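Local coordinates for protein ATP-dependent DNA helicase (Mycobacterium smegmatis, PDB 5V9X) that unwinds RNA:DNA duplexes, moving 3'-to-5' along single-stranded DNA with energy from ATP hydrolysis, at residues A53-A58 with T76-L81; S57-G62 with P219-G224; N64-A69 with E234-L239; T187-E192 with I223-T228; E192-A197 with L385-D390. All coordinates share one frame; numbering follows the deposited sequence.

Contact 1. Residues A53-A58 with T76-L81; sequences ADAWSA and TLAAFL. With ANP (phosphoaminophosphonic acid-adenylate ester), chain C.
Next to the phosphate-binding end of the nucleotide pocket, Ala-55 and Trp-56 of helix 50-60 pack against Leu-77, Ala-78 and Leu-81 of helix 75-88, whose first turn completes a loop that fits a Walker A P-loop. The two helical segments run in nearly the same direction, 21° apart, with axes 8.7 Å from each other. Small residues line the approach: Ala-55 points at the other helix and its CB meets Ala-78 CB at 3.9 Å. Beside them the Trp-56 indole turns its pyrrole edge to the partner helix. Its NE1 donates to Leu-77 O at 3.2 Å in an almost straight bond (176° at the hydrogen), with the oxygen lying in the ring plane. The indole N-H reaches the carbonyl from above its plane, and Leu-81 N, the regular helical donor, comes to Leu-77 O from the opposite face, so two bonds grip this buried oxygen. Further round the ring, Leu-81 CD2 lies obliquely 3.7 Å from Trp-56 CZ2, while Phe-33 and Phe-41 make edge-to-face contacts with the same indole. At the head of the second helix, Thr-76 holds the alpha-phosphate of the ATP analogue twice, through N to ANP O2A at 3.1 Å and through OG1 to ANP O2A at 2.9 Å. A helix starting at the phosphates after a glycine-rich loop is typical of the P-loop site of RecA-like helicase domains.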
# COMPACT_ATOMS: atom_id res chain seq x y z
N ALA A 53 -17.75 16.13 16.43
CA ALA A 53 -18.29 16.26 17.78
C ALA A 53 -17.80 15.14 18.69
O ALA A 53 -17.38 15.39 19.83
CB ALA A 53 -19.82 16.28 17.73
N ASP A 54 -17.84 13.90 18.20
CA ASP A 54 -17.35 12.78 18.99
C ASP A 54 -15.85 12.88 19.23
O ASP A 54 -15.37 12.68 20.35
CB ASP A 54 -17.68 11.46 18.29
CG ASP A 54 -19.16 11.30 18.01
OD1 ASP A 54 -19.96 12.12 18.50
OD2 ASP A 54 -19.53 10.35 17.29
N ALA A 55 -15.09 13.20 18.17
CA ALA A 55 -13.63 13.25 18.30
C ALA A 55 -13.19 14.35 19.25
O ALA A 55 -12.27 14.15 20.05
CB ALA A 55 -12.99 13.43 16.93
N TRP A 56 -13.83 15.52 19.18
CA TRP A 56 -13.49 16.60 20.10
C TRP A 56 -13.73 16.18 21.55
O TRP A 56 -12.95 16.53 22.44
CB TRP A 56 -14.29 17.85 19.77
CG TRP A 56 -13.94 18.46 18.45
CD1 TRP A 56 -12.75 18.35 17.78
CD2 TRP A 56 -14.79 19.27 17.63
NE1 TRP A 56 -12.81 19.05 16.60
CE2 TRP A 56 -14.05 19.62 16.48
CE3 TRP A 56 -16.10 19.74 17.76
CZ2 TRP A 56 -14.59 20.41 15.47
CZ3 TRP A 56 -16.63 20.52 16.76
CH2 TRP A 56 -15.87 20.85 15.63
N SER A 57 -14.80 15.43 21.80
CA SER A 57 -15.09 14.98 23.16
C SER A 57 -14.00 14.05 23.68
O SER A 57 -13.47 14.24 24.78
CB SER A 57 -16.45 14.29 23.21
OG SER A 57 -16.81 13.99 24.54
N ALA A 58 -13.64 13.04 22.88
CA ALA A 58 -12.62 12.09 23.31
C ALA A 58 -11.25 12.75 23.41
O ALA A 58 -10.50 12.51 24.37
CB ALA A 58 -12.57 10.90 22.35
N THR A 76 -9.62 16.37 9.57
CA THR A 76 -8.48 17.23 9.86
C THR A 76 -8.75 18.13 11.06
O THR A 76 -7.97 18.15 12.02
CB THR A 76 -8.13 18.08 8.64
OG1 THR A 76 -7.78 17.23 7.54
CG2 THR A 76 -6.98 19.03 8.95
N LEU A 77 -9.85 18.88 11.02
CA LEU A 77 -10.19 19.75 12.15
C LEU A 77 -10.57 18.94 13.38
O LEU A 77 -10.42 19.42 14.51
CB LEU A 77 -11.31 20.70 11.77
CG LEU A 77 -10.96 21.84 10.80
CD1 LEU A 77 -12.18 22.66 10.46
CD2 LEU A 77 -9.85 22.71 11.37
N ALA A 78 -11.08 17.72 13.19
CA ALA A 78 -11.34 16.85 14.33
C ALA A 78 -10.07 16.60 15.13
O ALA A 78 -10.08 16.66 16.36
CB ALA A 78 -11.93 15.52 13.85
N ALA A 79 -8.96 16.36 14.44
CA ALA A 79 -7.70 16.06 15.12
C ALA A 79 -6.94 17.33 15.51
O ALA A 79 -6.16 17.30 16.47
CB ALA A 79 -6.82 15.18 14.24
N PHE A 80 -7.16 18.44 14.81
CA PHE A 80 -6.34 19.63 14.99
C PHE A 80 -6.96 20.68 15.90
O PHE A 80 -6.23 21.32 16.66
CB PHE A 80 -6.03 20.26 13.63
CG PHE A 80 -4.75 19.78 13.01
CD1 PHE A 80 -3.53 20.28 13.43
CD2 PHE A 80 -4.76 18.84 11.99
CE1 PHE A 80 -2.35 19.85 12.87
CE2 PHE A 80 -3.59 18.40 11.42
CZ PHE A 80 -2.38 18.90 11.85
N LEU A 81 -8.29 20.86 15.85
CA LEU A 81 -8.88 22.08 16.40
C LEU A 81 -8.64 22.21 17.90
O LEU A 81 -8.37 23.31 18.39
CB LEU A 81 -10.38 22.12 16.10
CG LEU A 81 -11.02 23.49 16.37
CD1 LEU A 81 -10.44 24.53 15.42
CD2 LEU A 81 -12.53 23.43 16.27
PG ANP C . -10.17 12.46 3.84
O1G ANP C . -10.08 12.18 2.37
O2G ANP C . -8.73 12.74 4.42
O3G ANP C . -10.81 11.22 4.59
PB ANP C . -11.23 14.24 5.68
O1B ANP C . -9.81 14.37 6.29
O2B ANP C . -12.01 13.21 6.42
N3B ANP C . -11.13 13.83 4.06
PA ANP C . -11.18 16.95 5.47
O1A ANP C . -10.20 16.82 4.36
O2A ANP C . -10.55 17.36 6.80
O3A ANP C . -11.96 15.60 5.78
O5' ANP C . -12.33 17.96 5.07
C5' ANP C . -13.16 17.90 3.86
C4' ANP C . -13.49 19.30 3.42
O4' ANP C . -14.58 19.84 4.21
C3' ANP C . -12.34 20.29 3.63
O3' ANP C . -12.48 21.36 2.70
C2' ANP C . -12.60 20.80 5.04
O2' ANP C . -11.79 21.92 5.41
C1' ANP C . -14.13 20.92 5.01
N9 ANP C . -14.81 20.82 6.31
C8 ANP C . -14.29 20.44 7.52
N7 ANP C . -15.17 20.44 8.50
C5 ANP C . -16.34 20.86 7.89
C6 ANP C . -17.64 21.07 8.38
N6 ANP C . -17.99 20.88 9.65
N1 ANP C . -18.59 21.50 7.51
C2 ANP C . -18.24 21.69 6.23
N3 ANP C . -17.04 21.53 5.65
C4 ANP C . -16.13 21.11 6.54

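Contact 2. Residues S57-G62 with P219-G224; sequences SAISEG and PAQRIG
Gln-221 points CG away from its own backbone N (chi1 -179°) and stays extended beyond it, so its amide spans the gap from the start of strand 221-226 to the last turn of helix 50-60. There NE2 donates to Ile-59 O at 3.0 Å, with 170° at the hydrogen. The bond lies in the carbonyl plane, on a lone pair, and nearly in the plane of the amide itself. Gly-62 N also donates to Ile-59 O, and Asn-63 O takes a further bond from Gln-221 NE2, which ties the amide to the turn that follows the helix. Ile-59 CG2 packs against the amide, 3.8 Å from Gln-221 OE1. The side chains of Ile-59 and Ile-223 cross at about a right angle, bringing Ile-59 CD1 to within 3.6 Å of Ile-223 CD1. Gly-62, with its positive phi, ends the helix in a Schellman motif, here bound by a glutamine from an inner strand of the RecA-like sheet.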
# COMPACT_ATOMS: atom_id res chain seq x y z
N SER A 57 -14.80 15.43 21.80
CA SER A 57 -15.09 14.98 23.16
C SER A 57 -14.00 14.05 23.68
O SER A 57 -13.47 14.24 24.78
CB SER A 57 -16.45 14.29 23.21
OG SER A 57 -16.81 13.99 24.54
N ALA A 58 -13.64 13.04 22.88
CA ALA A 58 -12.62 12.09 23.31
C ALA A 58 -11.25 12.75 23.41
O ALA A 58 -10.50 12.51 24.37
CB ALA A 58 -12.57 10.90 22.35
N ILE A 59 -10.89 13.59 22.43
CA ILE A 59 -9.58 14.23 22.44
C ILE A 59 -9.46 15.18 23.62
O ILE A 59 -8.43 15.21 24.31
CB ILE A 59 -9.32 14.94 21.10
CG1 ILE A 59 -9.17 13.92 19.97
CG2 ILE A 59 -8.07 15.81 21.19
CD1 ILE A 59 -9.14 14.55 18.60
N SER A 60 -10.50 15.97 23.89
CA SER A 60 -10.44 16.94 24.98
C SER A 60 -10.31 16.26 26.33
O SER A 60 -9.75 16.84 27.27
CB SER A 60 -11.68 17.84 24.96
OG SER A 60 -12.86 17.08 25.12
N GLU A 61 -10.81 15.03 26.46
CA GLU A 61 -10.72 14.28 27.70
C GLU A 61 -9.40 13.53 27.84
O GLU A 61 -9.23 12.78 28.81
CB GLU A 61 -11.90 13.32 27.83
CG GLU A 61 -13.24 14.03 28.01
CD GLU A 61 -14.42 13.08 28.07
OE1 GLU A 61 -14.20 11.85 27.96
OE2 GLU A 61 -15.56 13.56 28.22
N GLY A 62 -8.47 13.71 26.90
CA GLY A 62 -7.12 13.21 27.04
C GLY A 62 -6.84 11.84 26.45
O GLY A 62 -5.72 11.34 26.60
N PRO A 219 4.22 10.63 27.56
CA PRO A 219 3.94 10.20 26.18
C PRO A 219 2.82 11.03 25.57
O PRO A 219 1.81 11.33 26.22
CB PRO A 219 3.52 8.74 26.35
CG PRO A 219 4.21 8.30 27.60
CD PRO A 219 4.21 9.50 28.50
N ALA A 220 3.01 11.42 24.32
CA ALA A 220 2.07 12.30 23.65
C ALA A 220 0.75 11.59 23.38
O ALA A 220 0.69 10.36 23.26
CB ALA A 220 2.65 12.82 22.34
N GLN A 221 -0.32 12.37 23.30
CA GLN A 221 -1.61 11.86 22.88
C GLN A 221 -1.57 11.54 21.39
O GLN A 221 -1.08 12.34 20.59
CB GLN A 221 -2.70 12.90 23.17
CG GLN A 221 -4.10 12.48 22.81
CD GLN A 221 -5.10 13.61 23.02
OE1 GLN A 221 -4.81 14.77 22.74
NE2 GLN A 221 -6.29 13.26 23.51
N ARG A 222 -2.07 10.37 21.02
CA ARG A 222 -2.02 9.88 19.65
C ARG A 222 -3.41 9.88 19.03
O ARG A 222 -4.35 9.32 19.61
CB ARG A 222 -1.41 8.48 19.59
CG ARG A 222 0.02 8.41 20.08
CD ARG A 222 0.62 7.03 19.89
NE ARG A 222 1.94 6.93 20.49
CZ ARG A 222 2.71 5.84 20.43
NH1 ARG A 222 2.29 4.76 19.79
NH2 ARG A 222 3.90 5.85 21.01
N ILE A 223 -3.53 10.50 17.86
CA ILE A 223 -4.80 10.60 17.14
C ILE A 223 -4.61 10.03 15.74
O ILE A 223 -3.68 10.41 15.03
CB ILE A 223 -5.29 12.06 17.07
CG1 ILE A 223 -5.46 12.63 18.48
CG2 ILE A 223 -6.59 12.15 16.29
CD1 ILE A 223 -5.56 14.14 18.52
N GLY A 224 -5.50 9.11 15.36
CA GLY A 224 -5.45 8.49 14.05
C GLY A 224 -6.70 8.78 13.25
O GLY A 224 -7.79 8.93 13.80

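Contact 3. Residues N64-A69 with E234-L239; sequences NTLVIA and EVARFL
Leu-66 lies nearest Ala-236, their CA atoms 6.2 Å apart, where the segment of strand 64-68 crosses that of helix 232-240 at 139° with the axes 9.0 Å from each other. Leu-66 places CG opposite its backbone N (chi1 171°), which projects both methyl groups at the helix. CD2 lies 3.9 Å from Ala-236 N and 4.1 Å from Ala-236 CB. The side chains of Leu-66 and Val-235 meet at about a right angle, and Val-235 CG1 touches both branches of the leucine, with CD2 at 4.1 Å. Leu-239, one turn after Val-235, points at the strand, its CD2 3.6 Å from Thr-65 O and also close to Leu-66 CB. All of these residues are buried, and the packing is mostly between aliphatic side chains, which also lie against backbone atoms. On another side of the helix, Arg-237 NE forms a salt bridge with Glu-234 OE1 at 3.1 Å, and the pair is carried onward by bonds from Arg-237 NH1 to Ala-490 O and from Val-456 N to Glu-234 OE2. Ile-247 also packs on Ala-236. A helix that crosses over between strands 221-226 and 245-248 and packs on strand 64-68 lying between them is characteristic of the alpha/beta fold of RecA-like domains.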
# COMPACT_ATOMS: atom_id res chain seq x y z
N ASN A 64 -6.20 8.80 23.69
CA ASN A 64 -5.84 8.44 22.33
C ASN A 64 -7.11 8.12 21.56
O ASN A 64 -7.98 7.41 22.05
CB ASN A 64 -4.89 7.23 22.32
CG ASN A 64 -3.50 7.57 22.85
OD1 ASN A 64 -3.26 8.66 23.37
ND2 ASN A 64 -2.58 6.62 22.72
N THR A 65 -7.22 8.68 20.35
CA THR A 65 -8.47 8.61 19.60
C THR A 65 -8.20 8.17 18.16
O THR A 65 -7.31 8.71 17.50
CB THR A 65 -9.18 9.97 19.61
OG1 THR A 65 -9.33 10.42 20.96
CG2 THR A 65 -10.55 9.85 18.96
N LEU A 66 -8.98 7.20 17.69
CA LEU A 66 -8.99 6.81 16.29
C LEU A 66 -10.33 7.23 15.68
O LEU A 66 -11.39 6.77 16.13
CB LEU A 66 -8.79 5.30 16.13
CG LEU A 66 -8.98 4.74 14.72
CD1 LEU A 66 -7.88 5.20 13.78
CD2 LEU A 66 -9.07 3.22 14.75
N VAL A 67 -10.27 8.10 14.68
CA VAL A 67 -11.46 8.63 14.03
C VAL A 67 -11.68 7.87 12.73
O VAL A 67 -10.81 7.84 11.86
CB VAL A 67 -11.33 10.14 13.78
CG1 VAL A 67 -12.64 10.70 13.24
CG2 VAL A 67 -10.92 10.86 15.06
N ILE A 68 -12.85 7.24 12.61
CA ILE A 68 -13.21 6.43 11.45
C ILE A 68 -14.45 7.06 10.85
O ILE A 68 -15.56 6.92 11.39
CB ILE A 68 -13.45 4.97 11.82
CG1 ILE A 68 -12.24 4.40 12.57
CG2 ILE A 68 -13.74 4.14 10.57
CD1 ILE A 68 -12.48 3.04 13.17
N ALA A 69 -14.29 7.76 9.73
CA ALA A 69 -15.38 8.46 9.08
C ALA A 69 -15.04 8.63 7.61
O ALA A 69 -13.86 8.63 7.24
CB ALA A 69 -15.63 9.83 9.74
N GLU A 234 -7.87 -3.47 15.72
CA GLU A 234 -6.48 -3.75 15.40
C GLU A 234 -5.74 -2.48 14.97
O GLU A 234 -4.58 -2.28 15.36
CB GLU A 234 -6.38 -4.81 14.30
CG GLU A 234 -4.96 -5.09 13.83
CD GLU A 234 -4.14 -5.94 14.81
OE1 GLU A 234 -4.47 -5.97 16.01
OE2 GLU A 234 -3.16 -6.57 14.36
N VAL A 235 -6.38 -1.64 14.17
CA VAL A 235 -5.76 -0.37 13.78
C VAL A 235 -5.56 0.51 15.01
O VAL A 235 -4.54 1.20 15.14
CB VAL A 235 -6.61 0.33 12.71
CG1 VAL A 235 -6.04 1.70 12.39
CG2 VAL A 235 -6.68 -0.52 11.45
N ALA A 236 -6.52 0.49 15.93
CA ALA A 236 -6.36 1.23 17.18
C ALA A 236 -5.21 0.68 18.01
O ALA A 236 -4.52 1.44 18.70
CB ALA A 236 -7.66 1.18 17.99
N ARG A 237 -4.98 -0.64 17.94
CA ARG A 237 -3.83 -1.22 18.63
C ARG A 237 -2.52 -0.80 17.97
O ARG A 237 -1.51 -0.62 18.66
CB ARG A 237 -3.95 -2.75 18.64
CG ARG A 237 -3.04 -3.43 19.65
CD ARG A 237 -3.16 -4.94 19.59
NE ARG A 237 -2.49 -5.49 18.41
CZ ARG A 237 -1.17 -5.70 18.34
NH1 ARG A 237 -0.40 -5.38 19.37
NH2 ARG A 237 -0.64 -6.21 17.24
N PHE A 238 -2.51 -0.63 16.65
CA PHE A 238 -1.31 -0.13 15.99
C PHE A 238 -1.02 1.30 16.40
O PHE A 238 0.14 1.65 16.65
CB PHE A 238 -1.45 -0.22 14.47
CG PHE A 238 -0.35 0.48 13.73
CD1 PHE A 238 0.88 -0.14 13.54
CD2 PHE A 238 -0.52 1.76 13.24
CE1 PHE A 238 1.90 0.50 12.87
CE2 PHE A 238 0.50 2.41 12.58
CZ PHE A 238 1.71 1.77 12.39
N LEU A 239 -2.06 2.14 16.47
CA LEU A 239 -1.86 3.56 16.76
C LEU A 239 -1.32 3.78 18.16
O LEU A 239 -0.38 4.56 18.35
CB LEU A 239 -3.18 4.31 16.56
CG LEU A 239 -3.26 5.76 17.05
CD1 LEU A 239 -2.34 6.66 16.25
CD2 LEU A 239 -4.69 6.26 17.01

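Contact 4. Residues T187-E192 with I223-T228; sequences TVIVDE and IGLSAT
Strands 187-191 and 221-226 are neighbours in the parallel core sheet of the RecA-like domain, joined by backbone bonds of Ile-223 and Leu-225; the first runs into the DEVH sequence that begins at Asp-191, and the second into Ser-Ala-Thr, sequences that match motifs II and III of such helicases. Ile-223 N donates to Val-188 O at 2.7 Å and Ile-223 O receives Val-190 N at 2.6 Å; Leu-225 N continues the pattern to Val-190 O at 3.2 Å. On one face, Thr-187 CG2 touches Ile-223 CD1 at 3.8 Å and Ile-189 CG2 lies 4.1 Å from Leu-225 CD1. The Asp-191 carboxylate lies across Leu-225, OD1 standing 3.5 Å from Leu-225 CB, while OD2 is bonded to Tyr-102 OH. Ser-226 OG accepts from Thr-228 N at 3.1 Å, an ST turn. Ala-79 of helix 75-88 covers Ile-189, Ile-223 and Leu-225 on this face, helix 200-213 packs on Val-188, and strands 100-103 and 64-68 flank the pair in the sheet.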
# COMPACT_ATOMS: atom_id res chain seq x y z
N THR A 187 0.81 16.39 21.32
CA THR A 187 -0.14 15.70 20.46
C THR A 187 0.59 15.10 19.27
O THR A 187 1.52 15.71 18.74
CB THR A 187 -1.26 16.64 19.98
OG1 THR A 187 -1.92 17.23 21.11
CG2 THR A 187 -2.29 15.90 19.14
N VAL A 188 0.16 13.91 18.85
CA VAL A 188 0.68 13.26 17.66
C VAL A 188 -0.51 12.81 16.82
O VAL A 188 -1.30 11.96 17.26
CB VAL A 188 1.59 12.06 17.99
CG1 VAL A 188 1.90 11.28 16.73
CG2 VAL A 188 2.87 12.55 18.65
N ILE A 189 -0.64 13.37 15.62
CA ILE A 189 -1.68 13.00 14.68
C ILE A 189 -1.07 12.08 13.62
O ILE A 189 -0.07 12.44 12.99
CB ILE A 189 -2.32 14.24 14.03
CG1 ILE A 189 -2.79 15.22 15.10
CG2 ILE A 189 -3.47 13.83 13.12
CD1 ILE A 189 -3.38 16.50 14.53
N VAL A 190 -1.66 10.91 13.44
CA VAL A 190 -1.24 9.96 12.42
C VAL A 190 -2.38 9.86 11.42
O VAL A 190 -3.34 9.10 11.62
CB VAL A 190 -0.88 8.59 13.02
CG1 VAL A 190 -0.52 7.61 11.91
CG2 VAL A 190 0.27 8.72 14.00
N ASP A 191 -2.28 10.63 10.35
CA ASP A 191 -3.30 10.66 9.31
C ASP A 191 -3.14 9.46 8.38
O ASP A 191 -2.03 9.00 8.12
CB ASP A 191 -3.22 11.95 8.52
CG ASP A 191 -4.54 12.36 7.91
OD1 ASP A 191 -5.42 11.49 7.76
OD2 ASP A 191 -4.70 13.56 7.59
N GLU A 192 -4.27 8.97 7.88
CA GLU A 192 -4.31 7.81 6.99
C GLU A 192 -3.57 6.62 7.60
O GLU A 192 -2.71 6.00 6.98
CB GLU A 192 -3.74 8.17 5.61
CG GLU A 192 -4.29 9.46 5.02
CD GLU A 192 -5.80 9.42 4.82
OE1 GLU A 192 -6.37 8.31 4.70
OE2 GLU A 192 -6.41 10.51 4.77
N ILE A 223 -3.53 10.50 17.86
CA ILE A 223 -4.80 10.60 17.14
C ILE A 223 -4.61 10.03 15.74
O ILE A 223 -3.68 10.41 15.03
CB ILE A 223 -5.29 12.06 17.07
CG1 ILE A 223 -5.46 12.63 18.48
CG2 ILE A 223 -6.59 12.15 16.29
CD1 ILE A 223 -5.56 14.14 18.52
N GLY A 224 -5.50 9.11 15.36
CA GLY A 224 -5.45 8.49 14.05
C GLY A 224 -6.70 8.78 13.25
O GLY A 224 -7.79 8.93 13.80
N LEU A 225 -6.52 8.87 11.93
CA LEU A 225 -7.59 9.22 11.01
C LEU A 225 -7.56 8.29 9.81
O LEU A 225 -6.49 7.99 9.28
CB LEU A 225 -7.46 10.68 10.53
CG LEU A 225 -7.17 11.73 11.59
CD1 LEU A 225 -6.82 13.06 10.96
CD2 LEU A 225 -8.36 11.87 12.52
N SER A 226 -8.74 7.84 9.38
CA SER A 226 -8.86 7.03 8.18
C SER A 226 -10.33 6.78 7.87
O SER A 226 -11.13 6.58 8.78
CB SER A 226 -8.13 5.68 8.31
OG SER A 226 -8.31 4.89 7.15
N ALA A 227 -10.66 6.81 6.58
CA ALA A 227 -11.99 6.44 6.12
C ALA A 227 -12.14 4.94 5.89
O ALA A 227 -13.26 4.48 5.64
CB ALA A 227 -12.31 7.19 4.82
N THR A 228 -11.05 4.18 5.95
CA THR A 228 -11.03 2.76 5.60
C THR A 228 -10.30 2.00 6.70
O THR A 228 -9.10 1.72 6.59
CB THR A 228 -10.38 2.56 4.23
OG1 THR A 228 -9.10 3.20 4.21
CG2 THR A 228 -11.25 3.16 3.14

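Contact 5. Residues E192-A197 with L385-D390; sequences EVHAVA and LELGID. With ANP (phosphoaminophosphonic acid-adenylate ester), chain C.
Leu-387 and Glu-192 share most of the surface buried in this contact, on its nucleotide side, whereas His-194 and Ala-195 add a smaller, partly exposed margin. Glu-192 is bent at chi2 (-60°), and its side chain and that of Leu-387 lie alongside each other, pointing opposite ways, with Glu-192 CG 3.8 Å from Leu-387 CB and OE1 3.6 Å from Leu-387 CD2. The bend leaves OE2 facing the ATP analogue, 3.2 Å from ANP O2G on the gamma-phosphate, and the side chain is about 3 Å from the magnesium ion at its nearest atom. Gly-388 approaches the same phosphate oxygen through CA, 3.5 Å from ANP O2G, and two residues further on Asp-390 OD2 accepts the ribose hydroxyl O3' of ANP at 2.6 Å. His-194 CG sits between its backbone N and carbonyl carbon (chi1 76°), which brings the ring edge towards the leucine, CE1 3.8 Å from Leu-387 CD2. Ala-195 CB touches the other branch, Leu-387 CD1, at 4.0 Å. The DEVH sequence matches the DEAD/DEAH box, consistent with a place beside the gamma-phosphate and metal. Segment 192-197 follows strand 187-191 of the first RecA-like domain, while 385-390 is a loop between strands 378-381 and 394-400 of the second; Gln-411 of helix 406-413 packs on Glu-192, His-194 and Leu-387, and helix 107-116 borders both segments.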
# COMPACT_ATOMS: atom_id res chain seq x y z
N GLU A 192 -4.27 8.97 7.88
CA GLU A 192 -4.31 7.81 6.99
C GLU A 192 -3.57 6.62 7.60
O GLU A 192 -2.71 6.00 6.98
CB GLU A 192 -3.74 8.17 5.61
CG GLU A 192 -4.29 9.46 5.02
CD GLU A 192 -5.80 9.42 4.82
OE1 GLU A 192 -6.37 8.31 4.70
OE2 GLU A 192 -6.41 10.51 4.77
N VAL A 193 -3.93 6.31 8.85
CA VAL A 193 -3.21 5.30 9.62
C VAL A 193 -3.34 3.91 9.00
O VAL A 193 -2.48 3.05 9.24
CB VAL A 193 -3.70 5.33 11.08
CG1 VAL A 193 -5.17 4.95 11.16
CG2 VAL A 193 -2.85 4.43 11.96
N HIS A 194 -4.38 3.67 8.19
CA HIS A 194 -4.53 2.37 7.55
C HIS A 194 -3.43 2.11 6.53
O HIS A 194 -3.11 0.95 6.25
CB HIS A 194 -5.88 2.28 6.86
CG HIS A 194 -5.94 3.06 5.59
ND1 HIS A 194 -5.99 4.43 5.56
CD2 HIS A 194 -5.93 2.65 4.29
CE1 HIS A 194 -6.02 4.84 4.30
NE2 HIS A 194 -5.99 3.78 3.52
N ALA A 195 -2.85 3.17 5.95
CA ALA A 195 -1.89 3.01 4.87
C ALA A 195 -0.56 2.43 5.33
O ALA A 195 0.23 1.99 4.49
CB ALA A 195 -1.66 4.35 4.17
N VAL A 196 -0.28 2.42 6.63
CA VAL A 196 0.97 1.88 7.16
C VAL A 196 0.75 0.79 8.20
O VAL A 196 1.72 0.11 8.57
CB VAL A 196 1.86 2.99 7.75
CG1 VAL A 196 2.23 4.01 6.69
CG2 VAL A 196 1.15 3.67 8.92
N ALA A 197 -0.48 0.58 8.67
CA ALA A 197 -0.72 -0.29 9.81
C ALA A 197 -0.21 -1.71 9.56
O ALA A 197 0.34 -2.34 10.47
CB ALA A 197 -2.21 -0.31 10.16
N LEU A 385 -1.19 10.94 -4.91
CA LEU A 385 -2.35 11.78 -4.60
C LEU A 385 -3.53 10.94 -4.12
O LEU A 385 -4.68 11.40 -4.21
CB LEU A 385 -2.75 12.62 -5.81
CG LEU A 385 -1.70 13.54 -6.43
CD1 LEU A 385 -2.33 14.38 -7.53
CD2 LEU A 385 -1.07 14.41 -5.38
N GLU A 386 -3.28 9.73 -3.61
CA GLU A 386 -4.37 8.84 -3.26
C GLU A 386 -5.11 9.30 -2.01
O GLU A 386 -6.32 9.06 -1.89
CB GLU A 386 -3.84 7.41 -3.07
CG GLU A 386 -4.85 6.43 -2.48
CD GLU A 386 -4.32 5.01 -2.38
OE1 GLU A 386 -3.55 4.60 -3.27
OE2 GLU A 386 -4.68 4.31 -1.41
N LEU A 387 -4.43 9.96 -1.09
CA LEU A 387 -4.93 10.16 0.25
C LEU A 387 -5.01 11.63 0.63
O LEU A 387 -4.16 12.43 0.23
CB LEU A 387 -4.05 9.43 1.27
CG LEU A 387 -3.89 7.92 1.04
CD1 LEU A 387 -2.67 7.40 1.77
CD2 LEU A 387 -5.14 7.19 1.49
N GLY A 388 -6.06 11.98 1.38
CA GLY A 388 -6.07 13.18 2.18
C GLY A 388 -6.30 14.51 1.49
O GLY A 388 -6.98 15.37 2.06
N ILE A 389 -5.73 14.71 0.30
CA ILE A 389 -5.75 16.02 -0.33
C ILE A 389 -7.18 16.52 -0.47
O ILE A 389 -8.12 15.73 -0.68
CB ILE A 389 -5.05 15.99 -1.70
CG1 ILE A 389 -5.74 15.01 -2.64
CG2 ILE A 389 -3.57 15.66 -1.54
CD1 ILE A 389 -5.30 15.13 -4.08
N ASP A 390 -7.36 17.83 -0.34
CA ASP A 390 -8.67 18.47 -0.35
C ASP A 390 -8.70 19.50 -1.49
O ASP A 390 -8.55 20.70 -1.27
CB ASP A 390 -8.96 19.11 1.00
CG ASP A 390 -10.24 19.90 1.01
OD1 ASP A 390 -11.29 19.34 0.63
OD2 ASP A 390 -10.21 21.10 1.38
PG ANP C . -10.17 12.46 3.84
O1G ANP C . -10.08 12.18 2.37
O2G ANP C . -8.73 12.74 4.42
O3G ANP C . -10.81 11.22 4.59
PB ANP C . -11.23 14.24 5.68
O1B ANP C . -9.81 14.37 6.29
O2B ANP C . -12.01 13.21 6.42
N3B ANP C . -11.13 13.83 4.06
PA ANP C . -11.18 16.95 5.47
O1A ANP C . -10.20 16.82 4.36
O2A ANP C . -10.55 17.36 6.80
O3A ANP C . -11.96 15.60 5.78
O5' ANP C . -12.33 17.96 5.07
C5' ANP C . -13.16 17.90 3.86
C4' ANP C . -13.49 19.30 3.42
O4' ANP C . -14.58 19.84 4.21
C3' ANP C . -12.34 20.29 3.63
O3' ANP C . -12.48 21.36 2.70
C2' ANP C . -12.60 20.80 5.04
O2' ANP C . -11.79 21.92 5.41
C1' ANP C . -14.13 20.92 5.01
N9 ANP C . -14.81 20.82 6.31
C8 ANP C . -14.29 20.44 7.52
N7 ANP C . -15.17 20.44 8.50
C5 ANP C . -16.34 20.86 7.89
C6 ANP C . -17.64 21.07 8.38
N6 ANP C . -17.99 20.88 9.65
N1 ANP C . -18.59 21.50 7.51
C2 ANP C . -18.24 21.69 6.23
N3 ANP C . -17.04 21.53 5.65
C4 ANP C . -16.13 21.11 6.54

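How the contacts relate
Contacts 1 to 4 lie in one RecA-like domain, and contact 5 joins it to the second across the bound nucleotide. Contacts 1 and 2 share helix 50-60, with centres about 9 Å apart; contacts 2 and 4 share strand 221-226, whose other neighbour in the seven-stranded parallel sheet is strand 64-68 of contact 3. Helix 50-60, strand 64-68 and helix 75-88 follow one another, so contacts 1 and 3 alternate along the chain, while contact 4 is nested inside the loop closed by contact 3. Glu-192 ends contact 4 and opens contact 5, about 9 Å away between centres. Contacts 1 and 5, about 18 Å between centres, both touch ANP, which is thus held from both domains.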